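Local atomic coordinates of sensory box/GGDEF domain protein (Colwellia psychrerythraea, PDB entry 3LYX), a protein that probably senses a signal through its PAS domain, the part in this chain, and passes it to a GGDEF domain of the kind that makes cyclic di-GMP. Residues B[68-82]-B[91-103]. Numbering follows the deposited sequence.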
loop_
_atom_site.group_PDB
_atom_site.type_symbol
_atom_site.label_atom_id
_atom_site.label_comp_id
_atom_site.label_asym_id
_atom_site.label_seq_id
_atom_site.Cartn_x
_atom_site.Cartn_y
_atom_site.Cartn_z
ATOM N N VAL B 68 1.356 -8.146 -20.358
ATOM C CA VAL B 68 1.919 -7.071 -19.541
ATOM C C VAL B 68 2.735 -6.117 -20.407
ATOM O O VAL B 68 2.484 -4.906 -20.427
ATOM C CB VAL B 68 2.832 -7.631 -18.419
ATOM C CG1 VAL B 68 3.479 -6.483 -17.648
ATOM C CG2 VAL B 68 2.021 -8.497 -17.477
ATOM N N ILE B 69 3.709 -6.675 -21.123
ATOM C CA ILE B 69 4.563 -5.891 -22.009
ATOM C C ILE B 69 3.696 -5.140 -23.014
ATOM O O ILE B 69 3.858 -3.931 -23.226
ATOM C CB ILE B 69 5.558 -6.806 -22.783
ATOM C CG1 ILE B 69 6.741 -7.178 -21.886
ATOM C CG2 ILE B 69 6.067 -6.097 -24.039
ATOM C CD1 ILE B 69 6.362 -7.892 -20.612
ATOM N N SER B 70 2.769 -5.867 -23.632
ATOM C CA SER B 70 1.879 -5.282 -24.619
ATOM C C SER B 70 1.076 -4.123 -24.040
ATOM O O SER B 70 0.964 -3.060 -24.656
ATOM C CB SER B 70 0.924 -6.350 -25.158
ATOM O OG SER B 70 0.133 -5.831 -26.208
ATOM N N ALA B 71 0.511 -4.332 -22.855
ATOM C CA ALA B 71 -0.286 -3.302 -22.199
ATOM C C ALA B 71 0.560 -2.075 -21.847
ATOM O O ALA B 71 0.145 -0.938 -22.075
ATOM C CB ALA B 71 -0.938 -3.873 -20.942
ATOM N N VAL B 72 1.744 -2.308 -21.293
ATOM C CA VAL B 72 2.642 -1.221 -20.913
ATOM C C VAL B 72 3.077 -0.387 -22.125
ATOM O O VAL B 72 3.104 0.844 -22.057
ATOM C CB VAL B 72 3.883 -1.777 -20.167
ATOM C CG1 VAL B 72 4.916 -0.678 -19.945
ATOM C CG2 VAL B 72 3.448 -2.357 -18.821
ATOM N N GLU B 73 3.396 -1.052 -23.235
ATOM C CA GLU B 73 3.810 -0.350 -24.452
ATOM C C GLU B 73 2.697 0.548 -24.993
ATOM O O GLU B 73 2.966 1.617 -25.531
ATOM C CB GLU B 73 4.190 -1.338 -25.560
ATOM C CG GLU B 73 5.340 -2.284 -25.265
ATOM C CD GLU B 73 5.675 -3.151 -26.477
ATOM O OE1 GLU B 73 4.744 -3.753 -27.056
ATOM O OE2 GLU B 73 6.866 -3.232 -26.853
ATOM N N ASN B 74 1.452 0.102 -24.858
ATOM C CA ASN B 74 0.304 0.854 -25.354
ATOM C C ASN B 74 -0.241 1.894 -24.388
ATOM O O ASN B 74 -0.371 3.065 -24.741
ATOM C CB ASN B 74 -0.839 -0.098 -25.717
ATOM C CG ASN B 74 -0.555 -0.918 -26.959
ATOM O OD1 ASN B 74 -1.266 -1.881 -27.248
ATOM N ND2 ASN B 74 0.475 -0.539 -27.706
ATOM N N GLN B 75 -0.581 1.463 -23.177
ATOM C CA GLN B 75 -1.147 2.366 -22.177
ATOM C C GLN B 75 -0.179 2.798 -21.081
ATOM O O GLN B 75 -0.477 3.722 -20.320
ATOM C CB GLN B 75 -2.378 1.730 -21.522
ATOM C CG GLN B 75 -3.541 1.479 -22.465
ATOM C CD GLN B 75 -4.037 2.751 -23.125
ATOM O OE1 GLN B 75 -4.435 3.702 -22.449
ATOM N NE2 GLN B 75 -4.017 2.774 -24.456
ATOM N N GLY B 76 0.966 2.133 -20.992
ATOM C CA GLY B 76 1.929 2.488 -19.967
ATOM C C GLY B 76 1.587 1.842 -18.641
ATOM O O GLY B 76 2.193 2.139 -17.614
ATOM N N LYS B 77 0.605 0.950 -18.668
ATOM C CA LYS B 77 0.169 0.243 -17.476
ATOM C C LYS B 77 -0.553 -1.041 -17.869
ATOM O O LYS B 77 -1.057 -1.165 -18.984
ATOM C CB LYS B 77 -0.788 1.115 -16.655
ATOM C CG LYS B 77 -1.534 0.343 -15.569
ATOM C CD LYS B 77 -2.557 1.192 -14.821
ATOM C CE LYS B 77 -1.904 2.355 -14.096
ATOM N NZ LYS B 77 -2.883 3.062 -13.219
ATOM N N TRP B 78 -0.597 -1.993 -16.948
ATOM C CA TRP B 78 -1.295 -3.247 -17.182
ATOM C C TRP B 78 -2.112 -3.614 -15.946
ATOM O O TRP B 78 -1.655 -3.439 -14.818
ATOM C CB TRP B 78 -0.310 -4.381 -17.453
ATOM C CG TRP B 78 -0.976 -5.727 -17.512
ATOM C CD1 TRP B 78 -1.545 -6.314 -18.607
ATOM C CD2 TRP B 78 -1.172 -6.636 -16.420
ATOM N NE1 TRP B 78 -2.080 -7.539 -18.267
ATOM C CE2 TRP B 78 -1.865 -7.760 -16.929
ATOM C CE3 TRP B 78 -0.827 -6.610 -15.058
ATOM C CZ2 TRP B 78 -2.221 -8.852 -16.122
ATOM C CZ3 TRP B 78 -1.180 -7.699 -14.254
ATOM C CH2 TRP B 78 -1.871 -8.805 -14.793
ATOM N N THR B 79 -3.323 -4.113 -16.163
ATOM C CA THR B 79 -4.168 -4.554 -15.063
ATOM C C THR B 79 -4.857 -5.819 -15.546
ATOM O O THR B 79 -5.151 -5.954 -16.730
ATOM C CB THR B 79 -5.248 -3.512 -14.689
ATOM O OG1 THR B 79 -6.146 -3.341 -15.791
ATOM C CG2 THR B 79 -4.611 -2.169 -14.339
ATOM N N GLY B 80 -5.099 -6.752 -14.639
ATOM C CA GLY B 80 -5.758 -7.980 -15.033
ATOM C C GLY B 80 -6.002 -8.868 -13.837
ATOM O O GLY B 80 -5.465 -8.624 -12.764
ATOM N N GLU B 81 -6.838 -9.881 -14.023
ATOM C CA GLU B 81 -7.155 -10.838 -12.974
ATOM C C GLU B 81 -6.535 -12.129 -13.456
ATOM O O GLU B 81 -6.988 -12.723 -14.434
ATOM C CB GLU B 81 -8.664 -10.988 -12.830
ATOM C CG GLU B 81 -9.320 -9.838 -12.092
ATOM C CD GLU B 81 -10.827 -9.862 -12.226
ATOM O OE1 GLU B 81 -11.422 -10.956 -12.141
ATOM O OE2 GLU B 81 -11.417 -8.782 -12.416
ATOM N N ILE B 82 -5.485 -12.548 -12.766
ATOM C CA ILE B 82 -4.740 -13.735 -13.149
ATOM C C ILE B 82 -4.660 -14.773 -12.040
ATOM O O ILE B 82 -4.965 -14.484 -10.885
ATOM C CB ILE B 82 -3.306 -13.321 -13.545
ATOM C CG1 ILE B 82 -2.651 -12.575 -12.372
ATOM C CG2 ILE B 82 -3.348 -12.406 -14.778
ATOM C CD1 ILE B 82 -1.209 -12.171 -12.609
ATOM N N ILE B 91 -3.618 -22.986 -5.732
ATOM C CA ILE B 91 -3.818 -21.973 -6.758
ATOM C C ILE B 91 -4.959 -21.040 -6.374
ATOM O O ILE B 91 -5.909 -21.448 -5.706
ATOM C CB ILE B 91 -4.144 -22.623 -8.129
ATOM C CG1 ILE B 91 -2.909 -23.335 -8.692
ATOM C CG2 ILE B 91 -4.599 -21.561 -9.113
ATOM C CD1 ILE B 91 -2.399 -24.482 -7.844
ATOM N N GLY B 92 -4.860 -19.786 -6.798
ATOM C CA GLY B 92 -5.895 -18.818 -6.496
ATOM C C GLY B 92 -5.914 -17.726 -7.543
ATOM O O GLY B 92 -5.150 -17.781 -8.502
ATOM N N TRP B 93 -6.798 -16.747 -7.384
ATOM C CA TRP B 93 -6.870 -15.639 -8.330
ATOM C C TRP B 93 -6.583 -14.338 -7.603
ATOM O O TRP B 93 -6.910 -14.190 -6.426
ATOM C CB TRP B 93 -8.249 -15.553 -8.996
ATOM C CG TRP B 93 -8.539 -16.659 -9.955
ATOM C CD1 TRP B 93 -8.980 -17.914 -9.654
ATOM C CD2 TRP B 93 -8.376 -16.620 -11.376
ATOM N NE1 TRP B 93 -9.103 -18.662 -10.800
ATOM C CE2 TRP B 93 -8.736 -17.893 -11.872
ATOM C CE3 TRP B 93 -7.959 -15.634 -12.281
ATOM C CZ2 TRP B 93 -8.689 -18.207 -13.233
ATOM C CZ3 TRP B 93 -7.913 -15.946 -13.633
ATOM C CH2 TRP B 93 -8.275 -17.222 -14.095
ATOM N N ILE B 94 -5.967 -13.397 -8.311
ATOM C CA ILE B 94 -5.631 -12.100 -7.739
ATOM C C ILE B 94 -5.943 -10.992 -8.731
ATOM O O ILE B 94 -5.996 -11.217 -9.942
ATOM C CB ILE B 94 -4.127 -11.999 -7.405
ATOM C CG1 ILE B 94 -3.300 -12.309 -8.657
ATOM C CG2 ILE B 94 -3.752 -12.989 -6.312
ATOM C CD1 ILE B 94 -1.808 -12.124 -8.471
ATOM N N GLU B 95 -6.181 -9.801 -8.206
ATOM C CA GLU B 95 -6.413 -8.634 -9.040
ATOM C C GLU B 95 -5.003 -8.053 -9.061
ATOM O O GLU B 95 -4.408 -7.826 -8.006
ATOM C CB GLU B 95 -7.389 -7.661 -8.370
ATOM C CG GLU B 95 -7.381 -6.271 -9.000
ATOM C CD GLU B 95 -8.567 -5.426 -8.570
ATOM O OE1 GLU B 95 -8.847 -5.357 -7.354
ATOM O OE2 GLU B 95 -9.218 -4.828 -9.455
ATOM N N SER B 96 -4.460 -7.833 -10.249
ATOM C CA SER B 96 -3.094 -7.343 -10.349
ATOM C C SER B 96 -2.917 -6.147 -11.282
ATOM O O SER B 96 -3.687 -5.951 -12.227
ATOM C CB SER B 96 -2.185 -8.507 -10.790
ATOM O OG SER B 96 -0.837 -8.093 -10.930
ATOM N N MET B 97 -1.894 -5.352 -10.996
ATOM C CA MET B 97 -1.574 -4.173 -11.788
ATOM C C MET B 97 -0.056 -4.083 -11.891
ATOM O O MET B 97 0.660 -4.420 -10.953
ATOM C CB MET B 97 -2.121 -2.924 -11.105
ATOM C CG MET B 97 -1.853 -1.622 -11.835
ATOM S SD MET B 97 -2.041 -0.235 -10.692
ATOM C CE MET B 97 -0.478 -0.312 -9.894
ATOM N N CYS B 98 0.431 -3.626 -13.033
ATOM C CA CYS B 98 1.863 -3.499 -13.250
ATOM C C CYS B 98 2.180 -2.224 -14.024
ATOM O O CYS B 98 1.552 -1.931 -15.042
ATOM C CB CYS B 98 2.380 -4.715 -14.031
ATOM S SG CYS B 98 4.190 -4.770 -14.235
ATOM N N VAL B 99 3.135 -1.452 -13.518
ATOM C CA VAL B 99 3.565 -0.232 -14.190
ATOM C C VAL B 99 5.086 -0.223 -14.175
ATOM O O VAL B 99 5.710 -0.815 -13.295
ATOM C CB VAL B 99 3.017 1.059 -13.512
ATOM C CG1 VAL B 99 1.493 1.018 -13.495
ATOM C CG2 VAL B 99 3.569 1.214 -12.097
ATOM N N PRO B 100 5.705 0.444 -15.156
ATOM C CA PRO B 100 7.164 0.497 -15.221
ATOM C C PRO B 100 7.776 1.424 -14.185
ATOM O O PRO B 100 7.168 2.428 -13.804
ATOM C CB PRO B 100 7.419 0.977 -16.645
ATOM C CG PRO B 100 6.289 1.910 -16.878
ATOM C CD PRO B 100 5.098 1.169 -16.288
ATOM N N ILE B 101 8.960 1.068 -13.690
ATOM C CA ILE B 101 9.635 1.947 -12.750
ATOM C C ILE B 101 10.797 2.507 -13.536
ATOM O O ILE B 101 11.272 1.875 -14.478
ATOM C CB ILE B 101 10.139 1.220 -11.483
ATOM C CG1 ILE B 101 11.092 0.090 -11.856
ATOM C CG2 ILE B 101 8.943 0.719 -10.682
ATOM C CD1 ILE B 101 11.888 -0.418 -10.673
ATOM N N TYR B 102 11.242 3.696 -13.161
ATOM C CA TYR B 102 12.322 4.363 -13.870
ATOM C C TYR B 102 13.507 4.729 -12.992
ATOM O O TYR B 102 13.356 4.999 -11.802
ATOM C CB TYR B 102 11.773 5.624 -14.533
ATOM C CG TYR B 102 10.795 5.322 -15.631
ATOM C CD1 TYR B 102 11.189 5.363 -16.962
ATOM C CD2 TYR B 102 9.484 4.931 -15.337
ATOM C CE1 TYR B 102 10.308 5.022 -17.982
ATOM C CE2 TYR B 102 8.593 4.582 -16.350
ATOM C CZ TYR B 102 9.015 4.631 -17.669
ATOM O OH TYR B 102 8.146 4.285 -18.674
ATOM N N GLY B 103 14.687 4.739 -13.603
ATOM C CA GLY B 103 15.897 5.083 -12.885
ATOM C C GLY B 103 16.030 6.589 -12.741
ATOM O O GLY B 103 15.037 7.311 -12.672
HETATM O O HOH W 1 -10.459 -6.470 -11.075
#
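Trp78 and Cys98 form a hydrogen-bonded pair in the antiparallel hairpin of strands 78-85 and 91-102, at one edge of the PAS-fold sheet. Cys98 N reaches Trp78 O at 2.8 Å, and Trp78 N returns a bond to Cys98 O. Gly80 with Ser96 and Ile82 with Ile94 are paired in the same two-bond way.

With CG anti to the backbone N (chi1 172°), the six-membered ring of Trp78 lies beside the partner strand. Ring atom CZ3 meets Ser96 OG edge-on at 3.4 Å, and CE3 lies 3.9 Å from Cys98 CB. Val68 CG2 of the helix sits over the centre of one ring face. Gly80 N lies above the opposite face, toward the rim. Gly80 has no side chain, and the ring lies close against its backbone. Cutting Trp78 back to an alanine is likely to open a gap between Val68 and Gly80 and leave Ser96 OG and Cys98 CB without the ring edge they touch.

Ser96 OG is hydrogen-bonded to Asn115 on strand 108-117, the next strand of the sheet. Val68 CG1 also touches Cys98 SG, so the helix packs on this same face. On the other face, Thr79 CG2 packs on Met97 CG at 3.8 Å, and Met97 also meets Tyr15 of the second subunit. Farther along, one water donates to both Glu81 OE2 and Glu95 OE2, bridging carboxylate oxygens 5.4 Å apart.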